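Selenium-binding protein (Sulfolobus tokodaii, PDB 2ECE) is of uncertain function but belongs to the selenium-binding protein family, folds as a beta propeller and may bind selenium. Local coordinates at residues R257-H260 against L265-F268; L284-D289 against N352-V357. One frame throughout, in Å; residues are numbered along the deposited sequence.

Contact 1 of 2, residues R257-H260 against L265-F268; sequences RPLH and LMGF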
ATOM      1  N   ARG A 257       3.508  -8.715   0.439  1.00 16.02           N
ATOM      2  CA  ARG A 257       2.270  -9.334   0.880  1.00 16.48           C
ATOM      3  C   ARG A 257       2.405 -10.798   1.280  1.00 17.61           C
ATOM      4  O   ARG A 257       2.351 -11.694   0.439  1.00 16.13           O
ATOM      5  CB  ARG A 257       1.202  -9.212  -0.215  1.00 17.64           C
ATOM      6  CG  ARG A 257       0.834  -7.775  -0.595  1.00 18.63           C
ATOM      7  CD  ARG A 257       0.047  -7.049   0.510  1.00 17.90           C
ATOM      8  NE  ARG A 257      -0.410  -5.729   0.061  1.00 16.84           N
ATOM      9  CZ  ARG A 257       0.337  -4.629   0.057  1.00 17.64           C
ATOM     10  NH1 ARG A 257       1.588  -4.663   0.494  1.00 18.02           N
ATOM     11  NH2 ARG A 257      -0.160  -3.495  -0.416  1.00 18.60           N
ATOM     12  N   PRO A 258       2.620 -11.055   2.578  1.00 17.80           N
ATOM     13  CA  PRO A 258       2.749 -12.430   3.076  1.00 17.82           C
ATOM     14  C   PRO A 258       1.367 -13.072   2.892  1.00 19.43           C
ATOM     15  O   PRO A 258       0.362 -12.354   2.851  1.00 17.77           O
ATOM     16  CB  PRO A 258       3.047 -12.234   4.566  1.00 17.61           C
ATOM     17  CG  PRO A 258       3.684 -10.864   4.632  1.00 17.78           C
ATOM     18  CD  PRO A 258       2.859 -10.071   3.651  1.00 16.86           C
ATOM     19  N   LEU A 259       1.292 -14.396   2.763  1.00 18.95           N
ATOM     20  CA  LEU A 259      -0.031 -15.002   2.666  1.00 20.09           C
ATOM     21  C   LEU A 259      -0.637 -14.762   4.053  1.00 20.46           C
ATOM     22  O   LEU A 259       0.093 -14.623   5.043  1.00 20.21           O
ATOM     23  CB  LEU A 259       0.046 -16.504   2.366  1.00 21.20           C
ATOM     24  CG  LEU A 259       0.439 -16.903   0.938  1.00 21.34           C
ATOM     25  CD1 LEU A 259       0.062 -18.368   0.705  1.00 22.42           C
ATOM     26  CD2 LEU A 259      -0.272 -16.029  -0.073  1.00 23.41           C
ATOM     27  N   HIS A 260      -1.959 -14.693   4.129  1.00 19.38           N
ATOM     28  CA  HIS A 260      -2.625 -14.429   5.398  1.00 20.90           C
ATOM     29  C   HIS A 260      -2.536 -15.574   6.410  1.00 21.31           C
ATOM     30  O   HIS A 260      -2.476 -15.338   7.622  1.00 20.77           O
ATOM     31  CB  HIS A 260      -4.078 -14.048   5.123  1.00 19.81           C
ATOM     32  CG  HIS A 260      -4.219 -12.836   4.249  1.00 19.25           C
ATOM     33  ND1 HIS A 260      -4.012 -11.552   4.709  1.00 20.40           N
ATOM     34  CD2 HIS A 260      -4.497 -12.721   2.930  1.00 18.80           C
ATOM     35  CE1 HIS A 260      -4.155 -10.699   3.710  1.00 18.39           C
ATOM     36  NE2 HIS A 260      -4.450 -11.383   2.620  1.00 21.49           N
ATOM     37  N   LEU A 265       4.851 -19.930   5.010  1.00 26.54           N
ATOM     38  CA  LEU A 265       5.961 -19.001   5.042  1.00 27.56           C
ATOM     39  C   LEU A 265       6.346 -18.510   3.678  1.00 25.90           C
ATOM     40  O   LEU A 265       7.429 -18.796   3.166  1.00 26.90           O
ATOM     41  CB  LEU A 265       7.164 -19.608   5.744  1.00 28.87           C
ATOM     42  CG  LEU A 265       6.933 -19.460   7.242  1.00 33.90           C
ATOM     43  CD1 LEU A 265       6.415 -20.765   7.816  1.00 34.67           C
ATOM     44  CD2 LEU A 265       8.228 -19.020   7.895  1.00 34.87           C
ATOM     45  N   MET A 266       5.433 -17.742   3.107  1.00 25.48           N
ATOM     46  CA  MET A 266       5.622 -17.178   1.796  1.00 25.13           C
ATOM     47  C   MET A 266       4.731 -15.964   1.601  1.00 22.48           C
ATOM     48  O   MET A 266       3.860 -15.660   2.420  1.00 22.36           O
ATOM     49  CB  MET A 266       5.305 -18.224   0.729  1.00 26.62           C
ATOM     50  CG  MET A 266       3.923 -18.844   0.865  1.00 28.51           C
ATOM     51  SD  MET A 266       3.585 -19.995  -0.496  1.00 32.76           S
ATOM     52  CE  MET A 266       4.696 -21.335  -0.056  1.00 32.41           C
ATOM     53  N   GLY A 267       4.966 -15.290   0.484  1.00 21.37           N
ATOM     54  CA  GLY A 267       4.214 -14.109   0.132  1.00 20.30           C
ATOM     55  C   GLY A 267       4.721 -13.581  -1.196  1.00 18.56           C
ATOM     56  O   GLY A 267       5.637 -14.158  -1.793  1.00 19.43           O
ATOM     57  N   PHE A 268       4.139 -12.477  -1.653  1.00 17.97           N
ATOM     58  CA  PHE A 268       4.524 -11.876  -2.927  1.00 18.75           C
ATOM     59  C   PHE A 268       5.079 -10.464  -2.797  1.00 20.70           C
ATOM     60  O   PHE A 268       4.992  -9.831  -1.735  1.00 18.52           O
ATOM     61  CB  PHE A 268       3.323 -11.819  -3.878  1.00 19.85           C
ATOM     62  CG  PHE A 268       2.714 -13.162  -4.178  1.00 21.12           C
ATOM     63  CD1 PHE A 268       1.778 -13.728  -3.317  1.00 21.33           C
ATOM     64  CD2 PHE A 268       3.079 -13.860  -5.332  1.00 23.00           C
ATOM     65  CE1 PHE A 268       1.208 -14.976  -3.598  1.00 23.25           C
ATOM     66  CE2 PHE A 268       2.517 -15.109  -5.626  1.00 21.99           C
ATOM     67  CZ  PHE A 268       1.580 -15.667  -4.755  1.00 23.40           C
TER

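Contact 2 of 2, residues L284-D289 against N352-V357; sequences LWFYED and NPFKPV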
ATOM      1  N   LEU A 284       7.576 -14.509  -5.860  1.00 22.78           N
ATOM      2  CA  LEU A 284       7.112 -15.277  -4.713  1.00 23.41           C
ATOM      3  C   LEU A 284       8.310 -15.579  -3.826  1.00 23.46           C
ATOM      4  O   LEU A 284       9.254 -16.239  -4.261  1.00 24.43           O
ATOM      5  CB  LEU A 284       6.486 -16.600  -5.176  1.00 25.41           C
ATOM      6  CG  LEU A 284       6.069 -17.627  -4.115  1.00 26.49           C
ATOM      7  CD1 LEU A 284       4.915 -17.075  -3.300  1.00 26.00           C
ATOM      8  CD2 LEU A 284       5.657 -18.939  -4.792  1.00 26.32           C
ATOM      9  N   TRP A 285       8.294 -15.075  -2.597  1.00 23.20           N
ATOM     10  CA  TRP A 285       9.378 -15.365  -1.667  1.00 21.64           C
ATOM     11  C   TRP A 285       8.817 -16.446  -0.753  1.00 22.81           C
ATOM     12  O   TRP A 285       7.650 -16.386  -0.366  1.00 20.81           O
ATOM     13  CB  TRP A 285       9.790 -14.116  -0.867  1.00 21.58           C
ATOM     14  CG  TRP A 285       8.663 -13.254  -0.340  1.00 20.19           C
ATOM     15  CD1 TRP A 285       8.030 -12.232  -1.000  1.00 19.88           C
ATOM     16  CD2 TRP A 285       8.082 -13.304   0.969  1.00 19.45           C
ATOM     17  NE1 TRP A 285       7.101 -11.641  -0.181  1.00 20.26           N
ATOM     18  CE2 TRP A 285       7.111 -12.276   1.034  1.00 20.75           C
ATOM     19  CE3 TRP A 285       8.290 -14.112   2.093  1.00 18.68           C
ATOM     20  CZ2 TRP A 285       6.347 -12.037   2.182  1.00 18.05           C
ATOM     21  CZ3 TRP A 285       7.529 -13.875   3.237  1.00 18.91           C
ATOM     22  CH2 TRP A 285       6.569 -12.841   3.271  1.00 19.80           C
ATOM     23  N   PHE A 286       9.637 -17.439  -0.426  1.00 23.95           N
ATOM     24  CA  PHE A 286       9.190 -18.549   0.412  1.00 25.75           C
ATOM     25  C   PHE A 286      10.345 -19.238   1.135  1.00 27.01           C
ATOM     26  O   PHE A 286      11.485 -19.212   0.663  1.00 27.91           O
ATOM     27  CB  PHE A 286       8.442 -19.563  -0.463  1.00 27.26           C
ATOM     28  CG  PHE A 286       9.270 -20.120  -1.595  1.00 27.01           C
ATOM     29  CD1 PHE A 286       9.914 -21.346  -1.465  1.00 27.79           C
ATOM     30  CD2 PHE A 286       9.421 -19.407  -2.784  1.00 29.54           C
ATOM     31  CE1 PHE A 286      10.700 -21.860  -2.498  1.00 27.25           C
ATOM     32  CE2 PHE A 286      10.206 -19.910  -3.825  1.00 30.24           C
ATOM     33  CZ  PHE A 286      10.847 -21.142  -3.679  1.00 29.56           C
ATOM     34  N   TYR A 287      10.050 -19.850   2.279  1.00 27.73           N
ATOM     35  CA  TYR A 287      11.072 -20.553   3.052  1.00 30.43           C
ATOM     36  C   TYR A 287      10.963 -22.049   2.781  1.00 31.75           C
ATOM     37  O   TYR A 287       9.895 -22.636   2.917  1.00 30.56           O
ATOM     38  CB  TYR A 287      10.905 -20.276   4.547  1.00 29.28           C
ATOM     39  CG  TYR A 287      12.024 -20.827   5.402  1.00 29.80           C
ATOM     40  CD1 TYR A 287      11.912 -22.075   6.024  1.00 30.91           C
ATOM     41  CD2 TYR A 287      13.199 -20.101   5.594  1.00 30.00           C
ATOM     42  CE1 TYR A 287      12.945 -22.580   6.819  1.00 31.90           C
ATOM     43  CE2 TYR A 287      14.234 -20.597   6.384  1.00 31.25           C
ATOM     44  CZ  TYR A 287      14.100 -21.834   6.995  1.00 31.99           C
ATOM     45  OH  TYR A 287      15.115 -22.318   7.790  1.00 35.92           O
ATOM     46  N   GLU A 288      12.082 -22.660   2.414  1.00 34.08           N
ATOM     47  CA  GLU A 288      12.096 -24.078   2.080  1.00 35.81           C
ATOM     48  C   GLU A 288      13.519 -24.620   2.176  1.00 36.97           C
ATOM     49  O   GLU A 288      14.481 -23.901   1.910  1.00 35.27           O
ATOM     50  CB  GLU A 288      11.569 -24.236   0.653  1.00 38.07           C
ATOM     51  CG  GLU A 288      11.261 -25.641   0.195  1.00 41.32           C
ATOM     52  CD  GLU A 288      10.602 -25.635  -1.169  1.00 43.30           C
ATOM     53  OE1 GLU A 288      11.295 -25.902  -2.175  1.00 44.84           O
ATOM     54  OE2 GLU A 288       9.389 -25.340  -1.232  1.00 44.81           O
ATOM     55  N   ASP A 289      13.651 -25.886   2.558  1.00 39.29           N
ATOM     56  CA  ASP A 289      14.967 -26.504   2.671  1.00 41.36           C
ATOM     57  C   ASP A 289      15.896 -25.643   3.536  1.00 41.19           C
ATOM     58  O   ASP A 289      17.062 -25.434   3.202  1.00 42.24           O
ATOM     59  CB  ASP A 289      15.553 -26.699   1.268  1.00 42.84           C
ATOM     60  CG  ASP A 289      14.703 -27.626   0.402  1.00 45.93           C
ATOM     61  OD1 ASP A 289      14.671 -27.433  -0.833  1.00 46.72           O
ATOM     62  OD2 ASP A 289      14.072 -28.556   0.956  1.00 47.47           O
ATOM     63  N   ASN A 352      -2.167 -22.233  -6.541  1.00 29.35           N
ATOM     64  CA  ASN A 352      -0.808 -22.743  -6.594  1.00 29.79           C
ATOM     65  C   ASN A 352      -0.021 -21.452  -6.757  1.00 28.59           C
ATOM     66  O   ASN A 352       0.060 -20.899  -7.856  1.00 28.04           O
ATOM     67  CB  ASN A 352      -0.586 -23.645  -7.804  1.00 30.41           C
ATOM     68  CG  ASN A 352       0.862 -24.074  -7.939  1.00 30.90           C
ATOM     69  OD1 ASN A 352       1.717 -23.686  -7.138  1.00 30.26           O
ATOM     70  ND2 ASN A 352       1.148 -24.877  -8.954  1.00 32.36           N
ATOM     71  N   PRO A 353       0.556 -20.947  -5.655  1.00 29.60           N
ATOM     72  CA  PRO A 353       1.339 -19.706  -5.624  1.00 29.99           C
ATOM     73  C   PRO A 353       2.452 -19.661  -6.664  1.00 30.45           C
ATOM     74  O   PRO A 353       2.751 -18.604  -7.224  1.00 29.66           O
ATOM     75  CB  PRO A 353       1.892 -19.677  -4.197  1.00 30.84           C
ATOM     76  CG  PRO A 353       0.931 -20.528  -3.422  1.00 31.12           C
ATOM     77  CD  PRO A 353       0.676 -21.659  -4.373  1.00 30.62           C
ATOM     78  N   PHE A 354       3.059 -20.817  -6.911  1.00 29.93           N
ATOM     79  CA  PHE A 354       4.149 -20.926  -7.867  1.00 30.67           C
ATOM     80  C   PHE A 354       3.714 -20.770  -9.320  1.00 31.30           C
ATOM     81  O   PHE A 354       4.526 -20.434 -10.177  1.00 32.74           O
ATOM     82  CB  PHE A 354       4.856 -22.266  -7.669  1.00 30.80           C
ATOM     83  CG  PHE A 354       5.541 -22.392  -6.341  1.00 30.82           C
ATOM     84  CD1 PHE A 354       6.849 -21.954  -6.175  1.00 31.47           C
ATOM     85  CD2 PHE A 354       4.871 -22.927  -5.244  1.00 31.90           C
ATOM     86  CE1 PHE A 354       7.483 -22.046  -4.938  1.00 32.16           C
ATOM     87  CE2 PHE A 354       5.494 -23.023  -4.000  1.00 31.82           C
ATOM     88  CZ  PHE A 354       6.806 -22.580  -3.849  1.00 31.66           C
ATOM     89  N   LYS A 355       2.436 -21.009  -9.595  1.00 32.31           N
ATOM     90  CA  LYS A 355       1.913 -20.891 -10.954  1.00 33.34           C
ATOM     91  C   LYS A 355       0.568 -20.169 -10.965  1.00 33.69           C
ATOM     92  O   LYS A 355      -0.490 -20.796 -11.061  1.00 31.90           O
ATOM     93  CB  LYS A 355       1.764 -22.279 -11.589  1.00 35.32           C
ATOM     94  CG  LYS A 355       2.942 -22.707 -12.458  1.00 38.13           C
ATOM     95  CD  LYS A 355       2.489 -22.892 -13.900  1.00 40.90           C
ATOM     96  CE  LYS A 355       3.431 -22.209 -14.885  1.00 41.61           C
ATOM     97  NZ  LYS A 355       2.788 -22.043 -16.218  1.00 41.58           N
ATOM     98  N   PRO A 356       0.597 -18.827 -10.867  1.00 33.97           N
ATOM     99  CA  PRO A 356      -0.607 -17.991 -10.861  1.00 33.40           C
ATOM    100  C   PRO A 356      -1.366 -18.046 -12.187  1.00 33.18           C
ATOM    101  O   PRO A 356      -0.764 -18.087 -13.254  1.00 34.49           O
ATOM    102  CB  PRO A 356      -0.055 -16.591 -10.572  1.00 33.76           C
ATOM    103  CG  PRO A 356       1.222 -16.869  -9.817  1.00 34.97           C
ATOM    104  CD  PRO A 356       1.796 -18.011 -10.608  1.00 33.79           C
ATOM    105  N   VAL A 357      -2.691 -18.040 -12.110  1.00 32.06           N
ATOM    106  CA  VAL A 357      -3.523 -18.080 -13.300  1.00 32.80           C
ATOM    107  C   VAL A 357      -4.393 -16.831 -13.403  1.00 31.27           C
ATOM    108  O   VAL A 357      -5.142 -16.508 -12.481  1.00 30.38           O
ATOM    109  CB  VAL A 357      -4.428 -19.335 -13.294  1.00 34.29           C
ATOM    110  CG1 VAL A 357      -5.486 -19.230 -14.384  1.00 34.93           C
ATOM    111  CG2 VAL A 357      -3.578 -20.576 -13.505  1.00 35.33           C
TER

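Contact 1 of 2, residues R257-H260 against L265-F268
R257 and P258 of strand 250-258 pair with F268 and G267 of strand 266-274 at the closed end of a beta hairpin. R257 and F268 form an antiparallel hydrogen-bonded pair. R257 N donates to F268 O (2.9 Å, N-H...O 168°), and F268 N donates back to R257 O. P258 falls in the next, non-hydrogen-bonded pair, where its missing N-H costs no bond to the partner strand. Here the chains close in, with P258 CA 3.7 Å from G267 CA and R257 O 3.1 Å from G267 CA; a CB on G267 would collide with both P258 CA and R257 O. One residue on, L259 N donates to M266 O at 2.9 Å, and P258 CA-H leans on the same oxygen, 3.5 Å from P258 CA to M266 O. The hairpin forms the first two strands of one antiparallel propeller blade, and its P258 side meets W285 of the third strand. The face bearing R257 and F268 turns to the next blade, where both side chains touch I328. L259, just past the strand end, uses both methyl branches: CD1 lies 3.9 Å from M266 CG, while CD2 comes to the rim of the F268 ring, near its plane and 4.0 Å from CE1. M266 CG reaches L259 because it stands between its own backbone N and carbonyl carbon (chi1 55°). A bend at chi2 (-70°) turns the R257 chain away from the partner strand, and its guanidinium group forms salt bridges with E255 and D325.

Contact 2 of 2, residues L284-D289 against N352-V357
The nearest CA atoms across the contact, L284 CA and F354 CA, are 7.1 Å apart, and no hydrogen bond links strand residues 284-288 to the type I turn from N352 to K355. The turn is closed by K355 N to N352 O at 2.9 Å, with a weak bond from F354 N to N352 OD1 inside it. Side chains bridge the gap. L284 and F286, two residues apart on the strand, project toward the turn and take F354 on different surfaces of its ring. With CG anti to the backbone N (chi1 174°), L284 sends CD2 over one face of F354, 3.6 Å from the ring centroid and only 15° off the normal, a CH-pi contact. The same methyl touches P353, CD2 to CB 3.9 Å. F286 meets F354 as a T-shaped pair: the F354 edge, led by CE1, points at the F286 face, the centroids being 5.0 Å apart and the planes at 76°. CE1 sits 3.6 Å above the F286 plane, displaced toward the rim. An alanine in place of F354 would remove the ring and is likely to leave the F286 face without its edge partner and L284 CD2 without the surface it rests on. P353 also touches M266 and F268 on the neighbouring strand 266-274, so the turn between strands 344-349 and 357-363 of one propeller blade lies against the preceding blade. Since methyl, proline and aromatic groups do all the touching, cohesion between the two segments rests on close apolar fit and ring orientation, with no charge or polar bond to direct it.

Both contacts involve the sheet that contains strands 266-274 and 280-288, and their centres lie 9 Å apart. Contact 1 works within a blade, as backbone pairing between successive strands; contact 2 works between blades, as side-chain packing of a distant turn. Probable hydrogen bonds from W285 N to G267 O and from Y287 N to L265 O join the two directly, so that the second strand, 266-274, is bonded on both of its edges. Contact 1 is buried and nearer the centre of the chain, about 15 Å from it. Contact 2, at about 21 Å, is partly buried, with F354 and P353 partly exposed.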